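Local coordinates for protein phosphoglycerate oxidoreductase (Rhizobium etli, PDB 4HY3) that probably reduces 2-ketoacids such as hydroxypyruvate and glyoxylate with a nicotinamide cofactor, as a D-2-hydroxyacid dehydrogenase, at residues R28-S33 with K55-E60; D72-A77 with L91-A96; R201-D206 with E220-E225. All blocks are in the same frame, centred on the assembly; numbering follows the deposited sequence.

Followed from the N terminus, the three contacts come one after another along the chain, each closing its own loop before the next begins, and none nests in or crosses another. Contact 1 brings strand 57-60 back beside strand 30-34 after a mostly helical excursion and so builds one edge of the first sheet. Contact 2 then joins the short helix before strand 77-82 to the turn leading into strand 99-101. These two adjoin: R76 of 72-77 forms a salt bridge with E57 of contact 1, and L30 and I32 pack on A77. Contact 3 lies in the separate parallel sheet of the NAD-binding domain, its centre about 45 Å from that of contact 1, and likewise sets an edge strand in place.

Contact 1 of 3, residues R28-S33 with K55-E60; sequences RPLAIS and KYEIVE
A parallel strand pair, with strand 57-60 at the edge of the sheet and strand 30-33 next inward, joins R28-S33 to K55-E60; the chain between them is largely helical, a beta-alpha-beta crossover. The short strand axes lie 25° apart. The bonds follow the parallel ladder: E57 N donates to P29 O, A31 N to E57 O (2.9 Å), V59 N to A31 O and S33 N to V59 O. The last is almost straight, 178° at the hydrogen.

L30 and V59 share one face with E57. With CG anti to its backbone N (chi1 -179°), L30 sends both methyls to V59, CD2 coming to 3.9 Å from V59 CG1. The L30 side chain also runs at about a right angle to that of E57, and L30 CD1 lies 3.6 Å from E57 OE2. This carboxylate oxygen has its charged mate in R76, a salt bridge that would probably steady the negative charge beside the leucine. On the other face S33 CB meets I58 CG2, while I58 also packs on L40 and on L52 of helix 46-55.

At the start of the ladder two flat groups meet their neighbours in different ways. The R28 guanidinium has the Y56 carbonyl carbon over one face, and its NH1 is hydrogen-bonded to H53 O in the last turn of helix 46-55. The Y56 ring is held at its far end by a hydrogen bond between Y56 OH and D338 OD2, on helix 320-338. P29 comes to the edge of that ring rather than over it, P29 CB lying 3.7 Å from Y56 CD1.

Contact 2 of 3, residues D72-A77 with L91-A96; sequences DILGRA and LARMPA
The backbone of the short, loosely formed helix about 73-76 comes against a type I beta turn, L91 to M94, without one hydrogen bond between the two segments: the backbones meet instead through a CA-H...O contact from M94 CA to L74 O, 3.3 Å long and 157° at the hydrogen. The turn is closed by M94 N bonding to L91 O. Such packing, with local bonds inside each segment and side chains between them, joins the helix before strand 77-82 to the loop before strand 99-101.

L74 fills the middle and divides its two methyls between neighbours. CD2 rests against the selenomethionine M94, 3.7 Å from its CG and 3.8 Å from SE. The other methyl, CD1, sits over one face of the R93 guanidinium, nearer its rim than its centre, and comes to 3.5 Å from R93 NH1. The R93 chain, bent at chi2 and chi3 (-148° and -88°), lays this face against the leucine while the same group keeps a salt bridge to D71, which probably fixes its rotation.

Within 72-77, R76 reaches back to D72, its NH1 donating to OD1 in the guanidinium plane. Next along the turn, P95 CD lies 3.8 Å from G75 O, and at the far end the methyl of A96 lies 3.8 Å from A77 O.

Contact 3 of 3, residues R201-D206 with E220-E225; sequences RIRVFD and EPASLE
F205 carries its CG anti to the backbone N (chi1 166°), which lays the ring against the first turn of helix 224-229, and E220 is extended from the same kind of first torsion (chi1 -172°), bringing its carboxylate to R201. L224 CB stands over the centre of the F205 ring in a CH-pi contact, 4.1 Å from the centroid, and L224 CD1 continues across to F205 CE2. A222 O meets the same ring at its edge, 3.4 Å from F205 CD1. An alanine in place of F205 would strip the ring from beside L224 and would probably leave a gap there, with the leucine side chain set free to turn.

At the other end E220 OE1 lies over the centre of one face of the R201 guanidinium, 3.1 Å from R201 CZ, with the two planes nearly perpendicular. The salt bridge from R201 NH2 to E220 OE2 is therefore a matter of charge, since no N-H points at the oxygen. Between these ends the backbones pair as parallel strands: E220 N donates to I202 O, V204 N to E220 O, and A222 N to V204 O at 2.8 Å. The methyl of A222 fits against R203 CB.

In this Rossmann-type domain the pair joins the two strands of the beta-alpha-beta unit made by strand 201-205, helix 211-216 and strand 220-221. P221 and V204 pack on L214 of that helix, A222 and F205 on V227 of helix 224-229, and strand 178-182 flanks strand 201-205 on its other side.

Contact 1 of 3, residues R28-S33 with K55-E60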
loop_
_atom_site.group_PDB
_atom_site.type_symbol
_atom_site.label_atom_id
_atom_site.label_comp_id
_atom_site.label_asym_id
_atom_site.label_seq_id
_atom_site.Cartn_x
_atom_site.Cartn_y
_atom_site.Cartn_z
ATOM N N ARG A 28 39.049 10.783 16.402
ATOM C CA ARG A 28 38.289 9.968 15.427
ATOM C C ARG A 28 38.556 8.506 15.735
ATOM O O ARG A 28 39.697 8.106 15.866
ATOM C CB ARG A 28 38.720 10.335 14.001
ATOM C CG ARG A 28 38.285 11.741 13.607
ATOM C CD ARG A 28 39.218 12.468 12.651
ATOM N NE ARG A 28 40.149 11.574 11.970
ATOM C CZ ARG A 28 40.018 11.136 10.722
ATOM N NH1 ARG A 28 38.979 11.500 9.971
ATOM N NH2 ARG A 28 40.952 10.341 10.229
ATOM N N PRO A 29 37.496 7.712 15.851
ATOM C CA PRO A 29 37.547 6.238 15.953
ATOM C C PRO A 29 38.323 5.598 14.807
ATOM O O PRO A 29 38.330 6.106 13.715
ATOM C CB PRO A 29 36.084 5.801 15.852
ATOM C CG PRO A 29 35.269 7.063 15.995
ATOM C CD PRO A 29 36.132 8.234 15.669
ATOM N N LEU A 30 38.968 4.484 15.064
ATOM C CA LEU A 30 39.791 3.847 14.066
ATOM C C LEU A 30 39.151 2.553 13.620
ATOM O O LEU A 30 38.692 1.762 14.443
ATOM C CB LEU A 30 41.202 3.568 14.601
ATOM C CG LEU A 30 42.215 2.905 13.654
ATOM C CD1 LEU A 30 43.638 3.162 14.127
ATOM C CD2 LEU A 30 41.994 1.403 13.487
ATOM N N ALA A 31 39.164 2.346 12.308
ATOM C CA ALA A 31 38.686 1.124 11.714
ATOM C C ALA A 31 39.693 0.555 10.724
ATOM O O ALA A 31 40.214 1.276 9.860
ATOM C CB ALA A 31 37.353 1.356 11.023
ATOM N N ILE A 32 39.931 -0.752 10.839
ATOM C CA ILE A 32 40.794 -1.484 9.931
ATOM C C ILE A 32 40.013 -1.914 8.700
ATOM O O ILE A 32 38.911 -2.443 8.783
ATOM C CB ILE A 32 41.418 -2.694 10.649
ATOM C CG1 ILE A 32 42.119 -2.197 11.909
ATOM C CG2 ILE A 32 42.402 -3.440 9.743
ATOM C CD1 ILE A 32 42.738 -3.283 12.750
ATOM N N SER A 33 40.595 -1.674 7.537
ATOM C CA SER A 33 39.984 -2.104 6.298
ATOM C C SER A 33 40.691 -3.356 5.747
ATOM O O SER A 33 41.892 -3.374 5.574
ATOM C CB SER A 33 39.980 -0.942 5.317
ATOM O OG SER A 33 39.676 -1.376 4.015
ATOM N N LYS A 55 35.066 10.889 8.920
ATOM C CA LYS A 55 34.666 10.502 10.257
ATOM C C LYS A 55 35.585 9.567 11.002
ATOM O O LYS A 55 35.595 9.596 12.201
ATOM C CB LYS A 55 33.263 9.923 10.224
ATOM C CG LYS A 55 32.645 9.796 11.594
ATOM C CD LYS A 55 31.145 9.637 11.481
ATOM C CE LYS A 55 30.487 10.175 12.740
ATOM N NZ LYS A 55 29.222 9.421 12.938
ATOM N N TYR A 56 36.328 8.711 10.303
ATOM C CA TYR A 56 37.162 7.659 10.930
ATOM C C TYR A 56 38.594 7.682 10.399
ATOM O O TYR A 56 38.823 8.189 9.300
ATOM C CB TYR A 56 36.555 6.267 10.659
ATOM C CG TYR A 56 35.101 6.156 11.056
ATOM C CD1 TYR A 56 34.726 5.830 12.359
ATOM C CD2 TYR A 56 34.088 6.397 10.134
ATOM C CE1 TYR A 56 33.378 5.740 12.720
ATOM C CE2 TYR A 56 32.757 6.307 10.488
ATOM C CZ TYR A 56 32.408 5.982 11.776
ATOM O OH TYR A 56 31.089 5.927 12.103
ATOM N N GLU A 57 39.543 7.139 11.161
ATOM C CA GLU A 57 40.820 6.751 10.591
ATOM C C GLU A 57 40.670 5.355 10.033
ATOM O O GLU A 57 40.531 4.365 10.798
ATOM C CB GLU A 57 41.896 6.661 11.640
ATOM C CG GLU A 57 41.856 7.721 12.711
ATOM C CD GLU A 57 42.896 7.474 13.794
ATOM O OE1 GLU A 57 42.715 8.098 14.891
ATOM O OE2 GLU A 57 43.861 6.670 13.533
ATOM N N ILE A 58 40.705 5.259 8.709
ATOM C CA ILE A 58 40.583 3.963 8.063
ATOM C C ILE A 58 41.908 3.468 7.540
ATOM O O ILE A 58 42.334 3.908 6.485
ATOM C CB ILE A 58 39.561 4.015 6.933
ATOM C CG1 ILE A 58 38.170 4.060 7.542
ATOM C CG2 ILE A 58 39.702 2.827 5.987
ATOM C CD1 ILE A 58 37.563 5.402 7.321
ATOM N N VAL A 59 42.567 2.582 8.285
ATOM C CA VAL A 59 43.852 2.002 7.853
ATOM C C VAL A 59 43.633 0.742 7.030
ATOM O O VAL A 59 43.093 -0.270 7.525
ATOM C CB VAL A 59 44.896 1.790 9.014
ATOM C CG1 VAL A 59 44.323 2.089 10.376
ATOM C CG2 VAL A 59 45.529 0.417 8.995
ATOM N N GLU A 60 44.022 0.829 5.760
ATOM C CA GLU A 60 44.063 -0.355 4.884
ATOM C C GLU A 60 45.134 -1.316 5.368
ATOM O O GLU A 60 46.187 -0.906 5.838
ATOM C CB GLU A 60 44.276 0.039 3.433
ATOM C CG GLU A 60 42.965 0.135 2.661
ATOM C CD GLU A 60 43.021 1.162 1.546
ATOM O OE1 GLU A 60 43.601 2.219 1.782
ATOM O OE2 GLU A 60 42.497 0.939 0.437
#

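Contact 2 of 3, residues D72-A77 with L91-A96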
loop_
_atom_site.group_PDB
_atom_site.type_symbol
_atom_site.label_atom_id
_atom_site.label_comp_id
_atom_site.label_asym_id
_atom_site.label_seq_id
_atom_site.Cartn_x
_atom_site.Cartn_y
_atom_site.Cartn_z
ATOM N N ASP A 72 49.972 -0.554 18.504
ATOM C CA ASP A 72 49.187 0.659 18.682
ATOM C C ASP A 72 47.872 0.623 17.899
ATOM O O ASP A 72 46.812 0.940 18.451
ATOM C CB ASP A 72 49.982 1.880 18.229
ATOM C CG ASP A 72 49.138 3.154 18.200
ATOM O OD1 ASP A 72 48.226 3.311 19.043
ATOM O OD2 ASP A 72 49.381 4.012 17.327
ATOM N N ILE A 73 47.952 0.292 16.605
ATOM C CA ILE A 73 46.757 0.245 15.746
ATOM C C ILE A 73 45.737 -0.722 16.374
ATOM O O ILE A 73 44.593 -0.359 16.597
ATOM C CB ILE A 73 47.107 -0.043 14.251
ATOM C CG1 ILE A 73 47.530 1.252 13.541
ATOM C CG2 ILE A 73 45.939 -0.644 13.477
ATOM C CD1 ILE A 73 48.447 1.049 12.347
ATOM N N LEU A 74 46.179 -1.916 16.748
ATOM C CA LEU A 74 45.289 -2.926 17.321
ATOM C C LEU A 74 44.650 -2.528 18.654
ATOM O O LEU A 74 43.603 -3.047 19.029
ATOM C CB LEU A 74 46.047 -4.235 17.460
ATOM C CG LEU A 74 46.441 -4.751 16.085
ATOM C CD1 LEU A 74 47.632 -5.694 16.160
ATOM C CD2 LEU A 74 45.240 -5.411 15.428
ATOM N N GLY A 75 45.288 -1.609 19.366
ATOM C CA GLY A 75 44.816 -1.210 20.677
ATOM C C GLY A 75 43.569 -0.370 20.607
ATOM O O GLY A 75 42.730 -0.423 21.517
ATOM N N ARG A 76 43.445 0.385 19.510
ATOM C CA ARG A 76 42.398 1.378 19.326
ATOM C C ARG A 76 41.267 0.972 18.340
ATOM O O ARG A 76 40.218 1.619 18.295
ATOM C CB ARG A 76 43.040 2.661 18.831
ATOM C CG ARG A 76 44.019 3.311 19.794
ATOM C CD ARG A 76 45.136 4.082 19.079
ATOM N NE ARG A 76 44.698 4.712 17.837
ATOM C CZ ARG A 76 45.504 4.982 16.808
ATOM N NH1 ARG A 76 46.801 4.697 16.880
ATOM N NH2 ARG A 76 45.018 5.544 15.700
ATOM N N ALA A 77 41.479 -0.058 17.530
ATOM C CA ALA A 77 40.499 -0.420 16.508
ATOM C C ALA A 77 39.076 -0.706 17.085
ATOM O O ALA A 77 38.861 -1.676 17.828
ATOM C CB ALA A 77 40.997 -1.600 15.677
ATOM N N LEU A 91 43.251 -11.262 18.338
ATOM C CA LEU A 91 42.019 -10.787 18.968
ATOM C C LEU A 91 42.100 -10.333 20.430
ATOM O O LEU A 91 41.328 -9.470 20.862
ATOM C CB LEU A 91 40.988 -11.864 18.895
ATOM C CG LEU A 91 39.573 -11.401 19.067
ATOM C CD1 LEU A 91 39.262 -10.369 18.001
ATOM C CD2 LEU A 91 38.744 -12.662 18.888
ATOM N N ALA A 92 43.009 -10.930 21.196
ATOM C CA ALA A 92 43.204 -10.581 22.597
ATOM C C ALA A 92 43.917 -9.268 22.625
ATOM O O ALA A 92 43.947 -8.598 23.658
ATOM C CB ALA A 92 44.014 -11.647 23.321
ATOM N N ARG A 93 44.483 -8.892 21.479
ATOM C CA ARG A 93 45.194 -7.624 21.380
ATOM C C ARG A 93 44.284 -6.435 21.078
ATOM O O ARG A 93 44.737 -5.275 21.096
ATOM C CB ARG A 93 46.331 -7.718 20.359
ATOM C CG ARG A 93 47.525 -8.525 20.852
ATOM C CD ARG A 93 48.830 -8.007 20.286
ATOM N NE ARG A 93 49.132 -8.620 18.997
ATOM C CZ ARG A 93 49.820 -8.023 18.021
ATOM N NH1 ARG A 93 50.282 -6.776 18.169
ATOM N NH2 ARG A 93 50.047 -8.678 16.886
HETATM N N MSE A 94 43.001 -6.714 20.839
HETATM C CA MSE A 94 42.075 -5.691 20.342
HETATM C C MSE A 94 40.985 -5.390 21.331
HETATM O O MSE A 94 39.836 -5.755 21.122
HETATM C CB MSE A 94 41.491 -6.138 19.020
HETATM C CG MSE A 94 42.537 -6.088 17.924
HETATM SE SE MSE A 94 41.747 -6.686 16.209
HETATM C CE MSE A 94 42.465 -8.493 16.185
ATOM N N PRO A 95 41.327 -4.685 22.413
ATOM C CA PRO A 95 40.393 -4.421 23.510
ATOM C C PRO A 95 39.238 -3.455 23.183
ATOM O O PRO A 95 38.287 -3.360 23.938
ATOM C CB PRO A 95 41.293 -3.802 24.588
ATOM C CG PRO A 95 42.700 -4.071 24.132
ATOM C CD PRO A 95 42.623 -4.036 22.648
ATOM N N ALA A 96 39.314 -2.724 22.089
ATOM C CA ALA A 96 38.225 -1.824 21.775
ATOM C C ALA A 96 37.342 -2.338 20.645
ATOM O O ALA A 96 36.332 -1.721 20.329
ATOM C CB ALA A 96 38.767 -0.437 21.453
#

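Contact 3 of 3, residues R201-D206 with E220-E225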
loop_
_atom_site.group_PDB
_atom_site.type_symbol
_atom_site.label_atom_id
_atom_site.label_comp_id
_atom_site.label_asym_id
_atom_site.label_seq_id
_atom_site.Cartn_x
_atom_site.Cartn_y
_atom_site.Cartn_z
ATOM N N ARG A 201 -2.283 -13.891 -5.759
ATOM C CA ARG A 201 -2.251 -14.766 -4.580
ATOM C C ARG A 201 -0.872 -15.435 -4.313
ATOM O O ARG A 201 -0.316 -16.192 -5.155
ATOM C CB ARG A 201 -3.371 -15.798 -4.657
ATOM C CG ARG A 201 -3.390 -16.830 -3.545
ATOM C CD ARG A 201 -4.829 -17.122 -3.215
ATOM N NE ARG A 201 -5.023 -18.432 -2.612
ATOM C CZ ARG A 201 -5.736 -18.652 -1.509
ATOM N NH1 ARG A 201 -6.320 -17.643 -0.861
ATOM N NH2 ARG A 201 -5.855 -19.889 -1.050
ATOM N N ILE A 202 -0.326 -15.156 -3.130
ATOM C CA ILE A 202 1.062 -15.507 -2.871
ATOM C C ILE A 202 1.275 -16.535 -1.753
ATOM O O ILE A 202 1.159 -16.212 -0.545
ATOM C CB ILE A 202 1.937 -14.247 -2.659
ATOM C CG1 ILE A 202 1.823 -13.327 -3.879
ATOM C CG2 ILE A 202 3.389 -14.652 -2.425
ATOM C CD1 ILE A 202 2.334 -11.930 -3.654
ATOM N N ARG A 203 1.604 -17.758 -2.184
ATOM C CA ARG A 203 1.867 -18.908 -1.304
ATOM C C ARG A 203 3.340 -19.056 -1.091
ATOM O O ARG A 203 4.107 -19.102 -2.050
ATOM C CB ARG A 203 1.352 -20.214 -1.919
ATOM C CG ARG A 203 -0.133 -20.444 -1.729
ATOM C CD ARG A 203 -0.520 -21.831 -2.189
ATOM N NE ARG A 203 -1.926 -21.918 -2.574
ATOM C CZ ARG A 203 -2.376 -21.677 -3.800
ATOM N NH1 ARG A 203 -1.523 -21.311 -4.760
ATOM N NH2 ARG A 203 -3.673 -21.800 -4.065
ATOM N N VAL A 204 3.730 -19.170 0.168
ATOM C CA VAL A 204 5.135 -19.210 0.526
ATOM C C VAL A 204 5.433 -20.442 1.363
ATOM O O VAL A 204 4.740 -20.731 2.332
ATOM C CB VAL A 204 5.561 -17.932 1.311
ATOM C CG1 VAL A 204 6.946 -18.092 1.951
ATOM C CG2 VAL A 204 5.559 -16.720 0.396
ATOM N N PHE A 205 6.485 -21.152 0.999
ATOM C CA PHE A 205 6.953 -22.231 1.829
ATOM C C PHE A 205 8.258 -21.842 2.522
ATOM O O PHE A 205 9.217 -21.425 1.876
ATOM C CB PHE A 205 7.097 -23.524 1.016
ATOM C CG PHE A 205 7.881 -24.579 1.718
ATOM C CD1 PHE A 205 7.319 -25.293 2.770
ATOM C CD2 PHE A 205 9.194 -24.844 1.347
ATOM C CE1 PHE A 205 8.054 -26.264 3.438
ATOM C CE2 PHE A 205 9.943 -25.812 2.008
ATOM C CZ PHE A 205 9.370 -26.528 3.053
ATOM N N ASP A 206 8.276 -21.983 3.845
ATOM C CA ASP A 206 9.449 -21.657 4.641
ATOM C C ASP A 206 9.443 -22.402 5.992
ATOM O O ASP A 206 8.515 -22.267 6.790
ATOM C CB ASP A 206 9.550 -20.145 4.833
ATOM C CG ASP A 206 10.924 -19.691 5.331
ATOM O OD1 ASP A 206 11.939 -19.904 4.635
ATOM O OD2 ASP A 206 10.978 -19.073 6.410
ATOM N N GLU A 220 0.772 -16.117 2.211
ATOM C CA GLU A 220 0.091 -17.300 2.698
ATOM C C GLU A 220 1.063 -18.475 2.927
ATOM O O GLU A 220 1.515 -19.120 1.965
ATOM C CB GLU A 220 -0.985 -17.684 1.688
ATOM C CG GLU A 220 -1.932 -18.783 2.128
ATOM C CD GLU A 220 -3.019 -19.015 1.102
ATOM O OE1 GLU A 220 -3.447 -18.023 0.467
ATOM O OE2 GLU A 220 -3.434 -20.182 0.921
ATOM N N PRO A 221 1.380 -18.761 4.207
ATOM C CA PRO A 221 2.266 -19.861 4.591
ATOM C C PRO A 221 1.685 -21.136 4.068
ATOM O O PRO A 221 0.487 -21.346 4.217
ATOM C CB PRO A 221 2.192 -19.870 6.116
ATOM C CG PRO A 221 1.013 -19.027 6.488
ATOM C CD PRO A 221 0.850 -18.040 5.378
ATOM N N ALA A 222 2.501 -21.980 3.453
ATOM C CA ALA A 222 1.963 -23.112 2.721
ATOM C C ALA A 222 2.928 -24.304 2.601
ATOM O O ALA A 222 4.132 -24.202 2.836
ATOM C CB ALA A 222 1.459 -22.665 1.346
ATOM N N SER A 223 2.366 -25.450 2.252
ATOM C CA SER A 223 3.125 -26.650 2.070
ATOM C C SER A 223 3.885 -26.486 0.788
ATOM O O SER A 223 3.456 -25.738 -0.085
ATOM C CB SER A 223 2.148 -27.784 1.894
ATOM O OG SER A 223 0.906 -27.360 2.397
ATOM N N LEU A 224 4.994 -27.215 0.668
ATOM C CA LEU A 224 5.808 -27.200 -0.533
ATOM C C LEU A 224 4.978 -27.678 -1.681
ATOM O O LEU A 224 5.132 -27.204 -2.794
ATOM C CB LEU A 224 6.988 -28.140 -0.372
ATOM C CG LEU A 224 8.338 -27.926 -1.065
ATOM C CD1 LEU A 224 9.312 -28.876 -0.394
ATOM C CD2 LEU A 224 8.356 -28.148 -2.568
ATOM N N GLU A 225 4.093 -28.629 -1.380
ATOM C CA GLU A 225 3.227 -29.281 -2.369
ATOM C C GLU A 225 2.171 -28.295 -2.907
ATOM O O GLU A 225 2.041 -28.140 -4.124
ATOM C CB GLU A 225 2.626 -30.578 -1.793
ATOM C CG GLU A 225 3.544 -31.313 -0.802
ATOM C CD GLU A 225 4.873 -31.823 -1.395
ATOM O OE1 GLU A 225 4.906 -32.201 -2.590
ATOM O OE2 GLU A 225 5.892 -31.871 -0.657
#